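PDB 4F4F: threonine synthase from Brucella melitensis bv. 1, which probably catalyses the last step of threonine biosynthesis, the pyridoxal-phosphate-dependent conversion of O-phospho-L-homoserine and water to L-threonine and phosphate. Local coordinates for residues S55-E58 with V59-V63. Numbering follows the deposited sequence.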
loop_
_atom_site.group_PDB
_atom_site.type_symbol
_atom_site.label_atom_id
_atom_site.label_comp_id
_atom_site.label_asym_id
_atom_site.label_seq_id
_atom_site.Cartn_x
_atom_site.Cartn_y
_atom_site.Cartn_z
ATOM N N SER A 55 -13.181 13.691 13.157
ATOM C CA SER A 55 -11.840 13.137 13.336
ATOM C C SER A 55 -11.525 12.173 12.201
ATOM O O SER A 55 -12.435 11.699 11.504
ATOM C CB SER A 55 -11.767 12.406 14.674
ATOM O OG SER A 55 -12.440 11.179 14.590
ATOM N N TYR A 56 -10.234 11.871 12.023
ATOM C CA TYR A 56 -9.803 10.855 11.051
ATOM C C TYR A 56 -10.547 9.551 11.287
ATOM O O TYR A 56 -11.048 8.944 10.348
ATOM C CB TYR A 56 -8.270 10.597 11.113
ATOM C CG TYR A 56 -7.787 9.694 10.012
ATOM C CD1 TYR A 56 -7.844 8.315 10.142
ATOM C CD2 TYR A 56 -7.328 10.212 8.813
ATOM C CE1 TYR A 56 -7.433 7.466 9.139
ATOM C CE2 TYR A 56 -6.891 9.379 7.797
ATOM C CZ TYR A 56 -6.952 8.008 7.941
ATOM O OH TYR A 56 -6.548 7.180 6.913
ATOM N N VAL A 57 -10.607 9.117 12.553
ATOM C CA VAL A 57 -11.299 7.887 12.896
ATOM C C VAL A 57 -12.776 7.956 12.512
ATOM O O VAL A 57 -13.291 7.039 11.948
ATOM C CB VAL A 57 -11.118 7.560 14.393
ATOM C CG1 VAL A 57 -12.081 6.470 14.870
ATOM C CG2 VAL A 57 -9.672 7.176 14.643
ATOM N N GLU A 58 -13.446 9.053 12.798
ATOM C CA GLU A 58 -14.853 9.177 12.452
ATOM C C GLU A 58 -15.099 9.156 10.949
ATOM O O GLU A 58 -16.076 8.580 10.487
ATOM C CB GLU A 58 -15.429 10.456 13.046
ATOM C CG GLU A 58 -15.580 10.420 14.557
ATOM C CD GLU A 58 -15.907 11.799 15.112
ATOM O OE1 GLU A 58 -15.371 12.822 14.630
ATOM O OE2 GLU A 58 -16.688 11.877 16.043
ATOM N N VAL A 59 -14.203 9.768 10.172
ATOM C CA VAL A 59 -14.342 9.747 8.737
ATOM C C VAL A 59 -14.113 8.326 8.221
ATOM O O VAL A 59 -14.824 7.856 7.346
ATOM C CB VAL A 59 -13.385 10.741 8.049
ATOM C CG1 VAL A 59 -13.389 10.574 6.529
ATOM C CG2 VAL A 59 -13.769 12.183 8.415
ATOM N N ALA A 60 -13.113 7.670 8.778
ATOM C CA ALA A 60 -12.801 6.273 8.450
ATOM C C ALA A 60 -14.018 5.355 8.691
ATOM O O ALA A 60 -14.363 4.535 7.862
ATOM C CB ALA A 60 -11.587 5.808 9.255
ATOM N N LEU A 61 -14.710 5.541 9.789
ATOM C CA LEU A 61 -15.877 4.708 10.080
ATOM C C LEU A 61 -16.981 4.966 9.055
ATOM O O LEU A 61 -17.594 4.020 8.543
ATOM C CB LEU A 61 -16.348 4.942 11.499
ATOM C CG LEU A 61 -15.445 4.407 12.615
ATOM C CD1 LEU A 61 -15.867 4.997 13.939
ATOM C CD2 LEU A 61 -15.459 2.897 12.649
ATOM N N ALA A 62 -17.209 6.233 8.716
ATOM C CA ALA A 62 -18.204 6.595 7.715
ATOM C C ALA A 62 -17.859 5.983 6.362
ATOM O O ALA A 62 -18.740 5.382 5.715
ATOM C CB ALA A 62 -18.370 8.120 7.605
ATOM N N VAL A 63 -16.601 6.093 5.947
ATOM C CA VAL A 63 -16.176 5.735 4.577
ATOM C C VAL A 63 -16.030 4.212 4.406
ATOM O O VAL A 63 -16.401 3.632 3.371
ATOM C CB VAL A 63 -14.894 6.588 4.239
ATOM C CG1 VAL A 63 -14.056 6.066 3.099
ATOM C CG2 VAL A 63 -15.348 8.040 4.005
#
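Val57 carries CG1 opposite its backbone N (chi1 167°), and Leu61 carries CG opposite its carbonyl carbon (chi1 -70°). With chi2 of Leu61 also near 180° (167°), these torsions bring Val57 CG1 and Leu61 CD1 to 4.2 Å, one turn apart on the first turns of helix 56-64. The two side chains lie next to each other and point the same way. The helix starts with a capping box. Ser55 is the N-cap, and its OG accepts from Glu58 N at 3.0 Å. In return, the Glu58 side chain runs extended beyond CG, which lies beside the backbone N, and its OE1 accepts from Ser55 N at 2.8 Å through the lone pair directed away from the other carboxylate oxygen. The box gives a partner to the Glu58 N-H, which has no carbonyl of an earlier helical turn, and ties the Ser55 N-H to the carboxylate. The helix end would probably also steady the charge of the Glu58 carboxylate.

Regular i to i+4 bonds follow. Val59 N donates to Ser55 O at 2.9 Å, so the cap residue serves the helix with its carbonyl as well as its hydroxyl. Ala60 N bonds to Tyr56 O and Leu61 N to Val57 O in the same way. The bond from Ala62 N to Glu58 O is longer, at 3.2 Å.

The helix belongs to the N-terminal region of threonine synthase. It packs against helices 74-86 and 236-245, with Leu61 and Ala60 resting on Val81 and with Tyr56 and Val59 meeting Thr241. The Tyr56 ring also makes an edge-to-face contact with Tyr85, and its side chain is about 14 Å from the bound pyridoxal phosphate. Within the helix, Ala60 CB approaches this ring obliquely, 4.5 Å from Tyr56 CE1.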